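Local atomic coordinates of mRNA export factor MEX67 (Candida albicans, PDB entry 1Q40), a protein that probably exports mRNA from the nucleus, the crystallised M domain having the NTF2-like fold of nuclear RNA export factors. Residues I100-H112 with S141-S153. Residues are numbered along the deposited sequence; the frame is centred on the assembly and turned at random.
Sequences IYKSFQQLPKTRH and SFDEVAQPEVDGS
Arg111 and Asp143 face each other as an antiparallel hydrogen-bonded pair: Arg111 N gives to Asp143 O at 3.0 Å, and Asp143 N bonds back to Arg111 O. A beta bulge shifts the register by one residue between Lys109 and Thr110; beyond it Val145 N donates to Lys109 O (2.9 Å) and Lys109 N to Ala146 O. Where helix 96-105 runs out, Val150 N hydrogen-bonds to Gln105 O at 3.0 Å, coming from above the carbonyl plane, while the Gln105 amide, its plane 82° from that of the carboxylate, makes a weak bond from NE2 to Glu149 OE1. Two waters add to this junction: one joins Gln106 O to Gly152 N, the other Leu107 O to Glu149 N. On the strand face bearing Arg111, the arginine chain, bent at chi2 and chi3, runs alongside Asp143; CD touches OD2, but the NH1 to OD2 salt bridge is long at 3.9 Å. Val145 CG1 presses on Arg111 CG (3.5 Å). Phe142 meets the other segment at two points: Thr110 CG2 lies over one face of its ring, 4.0 Å from the centroid, and its CB sits almost centrally above the His112 imidazole. Thr110 OG1 meanwhile bonds to Asp29. Pro148 CB nestles against Gln105 O and Leu107 O, and Pro108 lies beside the Glu144 chain, whose carboxylate is held by Tyr73 and Lys181. Backbone bonds thus fasten short strand 109-111 to strand 134-146 of the NTF2-like sheet, and one backbone bond and two waters tie the loop that follows to the helix end and the turn after it, while the long Arg111-Asp143 salt bridge probably adds only a loose attraction.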
ATOM      1  N   ILE B 100       0.480  -7.003  20.149  1.00 31.70           N
ATOM      2  CA  ILE B 100       0.246  -7.494  18.798  1.00 30.61           C
ATOM      3  C   ILE B 100      -0.716  -8.680  18.814  1.00 30.27           C
ATOM      4  O   ILE B 100      -1.627  -8.740  18.004  1.00 29.11           O
ATOM      5  CB  ILE B 100       1.602  -7.854  18.104  1.00 31.04           C
ATOM      6  CG1 ILE B 100       2.413  -6.568  17.839  1.00 30.13           C
ATOM      7  CG2 ILE B 100       1.353  -8.623  16.803  1.00 30.51           C
ATOM      8  CD1 ILE B 100       3.844  -6.791  17.344  1.00 30.65           C
ATOM      9  N   TYR B 101      -0.518  -9.611  19.740  1.00 31.17           N
ATOM     10  CA  TYR B 101      -1.424 -10.740  19.891  1.00 31.48           C
ATOM     11  C   TYR B 101      -2.851 -10.255  20.181  1.00 30.63           C
ATOM     12  O   TYR B 101      -3.804 -10.752  19.597  1.00 29.03           O
ATOM     13  CB  TYR B 101      -0.956 -11.694  20.994  1.00 33.12           C
ATOM     14  CG  TYR B 101      -1.893 -12.874  21.166  1.00 35.22           C
ATOM     15  CD1 TYR B 101      -2.197 -13.705  20.095  1.00 37.39           C
ATOM     16  CD2 TYR B 101      -2.501 -13.131  22.388  1.00 37.85           C
ATOM     17  CE1 TYR B 101      -3.071 -14.776  20.240  1.00 39.56           C
ATOM     18  CE2 TYR B 101      -3.369 -14.205  22.549  1.00 39.88           C
ATOM     19  CZ  TYR B 101      -3.646 -15.022  21.472  1.00 40.20           C
ATOM     20  OH  TYR B 101      -4.507 -16.082  21.623  1.00 43.92           O
ATOM     21  N   LYS B 102      -2.992  -9.260  21.049  1.00 31.27           N
ATOM     22  CA  LYS B 102      -4.313  -8.683  21.331  1.00 31.33           C
ATOM     23  C   LYS B 102      -4.964  -8.066  20.073  1.00 30.04           C
ATOM     24  O   LYS B 102      -6.160  -8.221  19.854  1.00 29.63           O
ATOM     25  CB  LYS B 102      -4.227  -7.674  22.481  1.00 32.36           C
ATOM     26  CG  LYS B 102      -4.003  -8.323  23.838  1.00 36.32           C
ATOM     27  CD  LYS B 102      -3.885  -7.317  24.998  1.00 39.86           C
ATOM     28  CE  LYS B 102      -3.337  -8.006  26.246  1.00 43.69           C
ATOM     29  NZ  LYS B 102      -3.286  -7.161  27.485  1.00 46.45           N
ATOM     30  N   SER B 103      -4.182  -7.411  19.220  1.00 29.40           N
ATOM     31  CA  SER B 103      -4.717  -6.896  17.957  1.00 28.36           C
ATOM     32  C   SER B 103      -5.192  -8.037  17.059  1.00 27.38           C
ATOM     33  O   SER B 103      -6.244  -7.940  16.441  1.00 26.75           O
ATOM     34  CB  SER B 103      -3.683  -6.069  17.190  1.00 28.31           C
ATOM     35  OG  SER B 103      -3.341  -4.912  17.906  1.00 29.62           O
ATOM     36  N   PHE B 104      -4.406  -9.105  16.994  1.00 27.70           N
ATOM     37  CA  PHE B 104      -4.733 -10.267  16.170  1.00 27.46           C
ATOM     38  C   PHE B 104      -6.038 -10.925  16.622  1.00 27.31           C
ATOM     39  O   PHE B 104      -6.801 -11.411  15.791  1.00 27.63           O
ATOM     40  CB  PHE B 104      -3.606 -11.311  16.203  1.00 28.31           C
ATOM     41  CG  PHE B 104      -2.329 -10.922  15.456  1.00 28.44           C
ATOM     42  CD1 PHE B 104      -2.225  -9.752  14.699  1.00 28.22           C
ATOM     43  CD2 PHE B 104      -1.210 -11.753  15.535  1.00 28.85           C
ATOM     44  CE1 PHE B 104      -1.028  -9.434  14.030  1.00 28.24           C
ATOM     45  CE2 PHE B 104      -0.023 -11.437  14.870  1.00 30.24           C
ATOM     46  CZ  PHE B 104       0.067 -10.271  14.111  1.00 28.09           C
ATOM     47  N   GLN B 105      -6.296 -10.944  17.929  1.00 27.59           N
ATOM     48  CA  GLN B 105      -7.528 -11.533  18.472  1.00 27.76           C
ATOM     49  C   GLN B 105      -8.786 -10.754  18.099  1.00 27.16           C
ATOM     50  O   GLN B 105      -9.880 -11.307  18.143  1.00 27.57           O
ATOM     51  CB  GLN B 105      -7.469 -11.613  20.003  1.00 28.33           C
ATOM     52  CG  GLN B 105      -6.451 -12.572  20.558  1.00 28.95           C
ATOM     53  CD  GLN B 105      -6.492 -12.631  22.076  1.00 31.14           C
ATOM     54  OE1 GLN B 105      -6.177 -11.645  22.750  1.00 31.88           O
ATOM     55  NE2 GLN B 105      -6.897 -13.780  22.619  1.00 30.72           N
ATOM     56  N   GLN B 106      -8.626  -9.472  17.763  1.00 26.90           N
ATOM     57  CA  GLN B 106      -9.744  -8.592  17.416  1.00 26.82           C
ATOM     58  C   GLN B 106     -10.033  -8.493  15.914  1.00 26.08           C
ATOM     59  O   GLN B 106     -10.902  -7.729  15.491  1.00 26.23           O
ATOM     60  CB  GLN B 106      -9.489  -7.190  17.967  1.00 27.02           C
ATOM     61  CG  GLN B 106      -9.383  -7.131  19.485  1.00 29.42           C
ATOM     62  CD  GLN B 106      -8.946  -5.767  19.963  1.00 31.84           C
ATOM     63  OE1 GLN B 106      -9.685  -4.793  19.835  1.00 34.40           O
ATOM     64  NE2 GLN B 106      -7.734  -5.683  20.473  1.00 34.87           N
ATOM     65  N   LEU B 107      -9.305  -9.252  15.112  1.00 26.12           N
ATOM     66  CA  LEU B 107      -9.564  -9.329  13.684  1.00 25.58           C
ATOM     67  C   LEU B 107     -10.415 -10.589  13.407  1.00 25.80           C
ATOM     68  O   LEU B 107     -10.160 -11.654  13.979  1.00 25.41           O
ATOM     69  CB  LEU B 107      -8.247  -9.362  12.903  1.00 25.67           C
ATOM     70  CG  LEU B 107      -7.447  -8.044  12.936  1.00 25.58           C
ATOM     71  CD1 LEU B 107      -6.027  -8.243  12.452  1.00 26.73           C
ATOM     72  CD2 LEU B 107      -8.124  -6.973  12.120  1.00 25.01           C
ATOM     73  N   PRO B 108     -11.443 -10.470  12.570  1.00 25.41           N
ATOM     74  CA  PRO B 108     -12.253 -11.647  12.214  1.00 26.22           C
ATOM     75  C   PRO B 108     -11.392 -12.836  11.750  1.00 27.20           C
ATOM     76  O   PRO B 108     -10.324 -12.661  11.144  1.00 26.96           O
ATOM     77  CB  PRO B 108     -13.155 -11.123  11.097  1.00 25.87           C
ATOM     78  CG  PRO B 108     -13.307  -9.647  11.402  1.00 25.01           C
ATOM     79  CD  PRO B 108     -11.964  -9.235  11.951  1.00 24.99           C
ATOM     80  N   LYS B 109     -11.857 -14.034  12.080  1.00 28.75           N
ATOM     81  CA  LYS B 109     -11.203 -15.276  11.682  1.00 30.20           C
ATOM     82  C   LYS B 109     -11.409 -15.496  10.194  1.00 30.81           C
ATOM     83  O   LYS B 109     -12.466 -15.184   9.662  1.00 30.16           O
ATOM     84  CB  LYS B 109     -11.754 -16.442  12.506  1.00 31.22           C
ATOM     85  CG  LYS B 109     -11.579 -16.199  14.025  1.00 31.94           C
ATOM     86  CD  LYS B 109     -11.888 -17.414  14.868  1.00 33.92           C
ATOM     87  CE  LYS B 109     -11.620 -17.116  16.332  1.00 34.54           C
ATOM     88  NZ  LYS B 109     -12.225 -18.127  17.214  1.00 35.75           N
ATOM     89  N   THR B 110     -10.390 -16.045   9.536  1.00 32.12           N
ATOM     90  CA  THR B 110     -10.299 -16.029   8.079  1.00 32.87           C
ATOM     91  C   THR B 110      -9.976 -17.380   7.461  1.00 35.27           C
ATOM     92  O   THR B 110      -9.511 -18.311   8.124  1.00 34.72           O
ATOM     93  CB  THR B 110      -9.173 -15.065   7.648  1.00 32.32           C
ATOM     94  OG1 THR B 110      -7.970 -15.366   8.379  1.00 31.26           O
ATOM     95  CG2 THR B 110      -9.513 -13.604   8.016  1.00 30.55           C
ATOM     96  N   ARG B 111     -10.194 -17.449   6.156  1.00 37.45           N
ATOM     97  CA  ARG B 111      -9.552 -18.451   5.326  1.00 40.04           C
ATOM     98  C   ARG B 111      -9.046 -17.795   4.037  1.00 39.95           C
ATOM     99  O   ARG B 111      -9.812 -17.180   3.297  1.00 39.38           O
ATOM    100  CB  ARG B 111     -10.470 -19.643   5.061  1.00 42.12           C
ATOM    101  CG  ARG B 111     -11.826 -19.308   4.541  1.00 45.47           C
ATOM    102  CD  ARG B 111     -12.010 -19.662   3.075  1.00 51.75           C
ATOM    103  NE  ARG B 111     -12.132 -21.102   2.861  1.00 56.52           N
ATOM    104  CZ  ARG B 111     -12.161 -21.673   1.660  1.00 61.03           C
ATOM    105  NH1 ARG B 111     -12.077 -20.930   0.558  1.00 61.71           N
ATOM    106  NH2 ARG B 111     -12.276 -22.993   1.557  1.00 63.98           N
ATOM    107  N   HIS B 112      -7.730 -17.862   3.848  1.00 40.88           N
ATOM    108  CA  HIS B 112      -7.053 -17.445   2.631  1.00 41.53           C
ATOM    109  C   HIS B 112      -6.813 -18.712   1.820  1.00 44.49           C
ATOM    110  O   HIS B 112      -6.144 -19.629   2.285  1.00 45.17           O
ATOM    111  CB  HIS B 112      -5.703 -16.807   2.954  1.00 40.98           C
ATOM    112  CG  HIS B 112      -5.788 -15.541   3.756  1.00 38.09           C
ATOM    113  ND1 HIS B 112      -6.180 -15.518   5.078  1.00 36.51           N
ATOM    114  CD2 HIS B 112      -5.498 -14.262   3.427  1.00 35.85           C
ATOM    115  CE1 HIS B 112      -6.140 -14.272   5.523  1.00 36.82           C
ATOM    116  NE2 HIS B 112      -5.725 -13.491   4.542  1.00 34.67           N
ATOM    117  N   SER B 141      -7.312 -11.564  -1.383  1.00 29.09           N
ATOM    118  CA  SER B 141      -8.595 -11.543  -0.679  1.00 29.42           C
ATOM    119  C   SER B 141      -8.733 -12.705   0.309  1.00 29.33           C
ATOM    120  O   SER B 141      -7.949 -13.650   0.287  1.00 30.03           O
ATOM    121  CB  SER B 141      -9.750 -11.570  -1.690  1.00 29.46           C
ATOM    122  OG  SER B 141      -9.686 -12.745  -2.500  1.00 33.41           O
ATOM    123  N   PHE B 142      -9.712 -12.603   1.203  1.00 29.07           N
ATOM    124  CA  PHE B 142     -10.035 -13.686   2.131  1.00 29.30           C
ATOM    125  C   PHE B 142     -11.533 -13.767   2.408  1.00 29.86           C
ATOM    126  O   PHE B 142     -12.285 -12.828   2.124  1.00 28.84           O
ATOM    127  CB  PHE B 142      -9.239 -13.576   3.450  1.00 28.90           C
ATOM    128  CG  PHE B 142      -9.435 -12.271   4.205  1.00 26.91           C
ATOM    129  CD1 PHE B 142     -10.594 -12.026   4.940  1.00 27.11           C
ATOM    130  CD2 PHE B 142      -8.451 -11.305   4.200  1.00 26.36           C
ATOM    131  CE1 PHE B 142     -10.770 -10.816   5.637  1.00 25.00           C
ATOM    132  CE2 PHE B 142      -8.622 -10.095   4.896  1.00 24.06           C
ATOM    133  CZ  PHE B 142      -9.773  -9.864   5.613  1.00 23.87           C
ATOM    134  N   ASP B 143     -11.960 -14.917   2.926  1.00 31.02           N
ATOM    135  CA  ASP B 143     -13.293 -15.095   3.476  1.00 31.95           C
ATOM    136  C   ASP B 143     -13.213 -14.909   4.979  1.00 31.20           C
ATOM    137  O   ASP B 143     -12.223 -15.274   5.602  1.00 31.44           O
ATOM    138  CB  ASP B 143     -13.808 -16.502   3.191  1.00 33.80           C
ATOM    139  CG  ASP B 143     -14.061 -16.733   1.733  1.00 37.79           C
ATOM    140  OD1 ASP B 143     -15.167 -16.375   1.275  1.00 42.47           O
ATOM    141  OD2 ASP B 143     -13.218 -17.251   0.964  1.00 43.78           O
ATOM    142  N   GLU B 144     -14.249 -14.326   5.561  1.00 30.78           N
ATOM    143  CA  GLU B 144     -14.374 -14.281   7.006  1.00 30.74           C
ATOM    144  C   GLU B 144     -15.256 -15.446   7.402  1.00 31.76           C
ATOM    145  O   GLU B 144     -16.370 -15.561   6.910  1.00 32.46           O
ATOM    146  CB  GLU B 144     -14.979 -12.959   7.455  1.00 29.83           C
ATOM    147  CG  GLU B 144     -14.064 -11.778   7.195  1.00 29.13           C
ATOM    148  CD  GLU B 144     -14.724 -10.440   7.488  1.00 28.93           C
ATOM    149  OE1 GLU B 144     -15.940 -10.423   7.762  1.00 29.38           O
ATOM    150  OE2 GLU B 144     -14.030  -9.398   7.426  1.00 27.02           O
ATOM    151  N   VAL B 145     -14.746 -16.317   8.270  1.00 32.80           N
ATOM    152  CA  VAL B 145     -15.455 -17.536   8.676  1.00 33.54           C
ATOM    153  C   VAL B 145     -16.075 -17.461  10.076  1.00 33.21           C
ATOM    154  O   VAL B 145     -16.930 -18.270  10.420  1.00 33.52           O
ATOM    155  CB  VAL B 145     -14.542 -18.778   8.581  1.00 34.72           C
ATOM    156  CG1 VAL B 145     -14.096 -19.002   7.140  1.00 35.95           C
ATOM    157  CG2 VAL B 145     -13.326 -18.660   9.496  1.00 35.92           C
ATOM    158  N   ALA B 146     -15.639 -16.498  10.883  1.00 32.13           N
ATOM    159  CA  ALA B 146     -16.190 -16.312  12.215  1.00 31.86           C
ATOM    160  C   ALA B 146     -15.828 -14.946  12.778  1.00 30.86           C
ATOM    161  O   ALA B 146     -14.861 -14.314  12.336  1.00 30.10           O
ATOM    162  CB  ALA B 146     -15.708 -17.434  13.177  1.00 32.91           C
ATOM    163  N   GLN B 147     -16.631 -14.500  13.746  1.00 30.70           N
ATOM    164  CA  GLN B 147     -16.388 -13.256  14.480  1.00 30.41           C
ATOM    165  C   GLN B 147     -15.009 -13.352  15.124  1.00 30.07           C
ATOM    166  O   GLN B 147     -14.512 -14.456  15.337  1.00 30.45           O
ATOM    167  CB  GLN B 147     -17.482 -13.041  15.555  1.00 30.67           C
ATOM    168  CG  GLN B 147     -17.436 -14.034  16.721  1.00 32.59           C
ATOM    169  CD  GLN B 147     -18.649 -13.964  17.673  1.00 35.69           C
ATOM    170  OE1 GLN B 147     -19.777 -13.706  17.248  1.00 37.80           O
ATOM    171  NE2 GLN B 147     -18.406 -14.224  18.958  1.00 35.95           N
ATOM    172  N   PRO B 148     -14.380 -12.222  15.435  1.00 29.39           N
ATOM    173  CA  PRO B 148     -13.107 -12.258  16.162  1.00 29.55           C
ATOM    174  C   PRO B 148     -13.262 -12.870  17.560  1.00 29.70           C
ATOM    175  O   PRO B 148     -14.341 -12.839  18.149  1.00 28.83           O
ATOM    176  CB  PRO B 148     -12.688 -10.779  16.241  1.00 28.84           C
ATOM    177  CG  PRO B 148     -13.892 -10.012  15.969  1.00 29.55           C
ATOM    178  CD  PRO B 148     -14.797 -10.848  15.115  1.00 29.09           C
ATOM    179  N   GLU B 149     -12.183 -13.436  18.073  1.00 30.68           N
ATOM    180  CA  GLU B 149     -12.166 -13.959  19.433  1.00 31.74           C
ATOM    181  C   GLU B 149     -12.582 -12.883  20.438  1.00 32.15           C
ATOM    182  O   GLU B 149     -13.383 -13.142  21.344  1.00 31.85           O
ATOM    183  CB  GLU B 149     -10.786 -14.511  19.782  1.00 32.42           C
ATOM    184  CG  GLU B 149     -10.649 -14.955  21.233  1.00 33.58           C
ATOM    185  CD  GLU B 149      -9.376 -15.734  21.497  1.00 35.28           C
ATOM    186  OE1 GLU B 149      -8.482 -15.737  20.626  1.00 35.99           O
ATOM    187  OE2 GLU B 149      -9.269 -16.336  22.586  1.00 35.40           O
ATOM    188  N   VAL B 150     -12.053 -11.678  20.239  1.00 32.54           N
ATOM    189  CA  VAL B 150     -12.295 -10.524  21.101  1.00 33.18           C
ATOM    190  C   VAL B 150     -12.965  -9.428  20.274  1.00 33.63           C
ATOM    191  O   VAL B 150     -12.439  -9.015  19.242  1.00 32.67           O
ATOM    192  CB  VAL B 150     -10.967  -9.988  21.679  1.00 33.46           C
ATOM    193  CG1 VAL B 150     -11.187  -8.717  22.533  1.00 34.28           C
ATOM    194  CG2 VAL B 150     -10.273 -11.063  22.498  1.00 34.26           C
ATOM    195  N   ASP B 151     -14.122  -8.952  20.725  1.00 34.82           N
ATOM    196  CA  ASP B 151     -14.890  -7.958  19.963  1.00 35.60           C
ATOM    197  C   ASP B 151     -14.314  -6.571  20.206  1.00 36.23           C
ATOM    198  O   ASP B 151     -14.480  -6.018  21.284  1.00 37.09           O
ATOM    199  CB  ASP B 151     -16.367  -7.993  20.371  1.00 35.95           C
ATOM    200  CG  ASP B 151     -17.283  -7.280  19.369  1.00 36.67           C
ATOM    201  OD1 ASP B 151     -16.854  -6.302  18.698  1.00 34.63           O
ATOM    202  OD2 ASP B 151     -18.467  -7.654  19.191  1.00 38.28           O
ATOM    203  N   GLY B 152     -13.620  -6.023  19.214  1.00 36.56           N
ATOM    204  CA  GLY B 152     -13.046  -4.688  19.322  1.00 37.40           C
ATOM    205  C   GLY B 152     -13.796  -3.624  18.538  1.00 37.74           C
ATOM    206  O   GLY B 152     -13.196  -2.636  18.140  1.00 37.85           O
ATOM    207  N   SER B 153     -15.100  -3.813  18.334  1.00 38.52           N
ATOM    208  CA  SER B 153     -15.891  -2.983  17.420  1.00 39.11           C
ATOM    209  C   SER B 153     -16.428  -1.678  18.024  1.00 40.99           C
ATOM    210  O   SER B 153     -16.525  -0.660  17.330  1.00 41.34           O
ATOM    211  CB  SER B 153     -17.064  -3.797  16.844  1.00 38.97           C
ATOM    212  OG  SER B 153     -17.980  -4.176  17.854  1.00 38.25           O
TER
HETATM  213  O   HOH W   1     -13.025  -6.407  16.316  1.00 22.88           O
HETATM  214  O   HOH W   2      -9.873 -13.638  16.141  1.00 24.42           O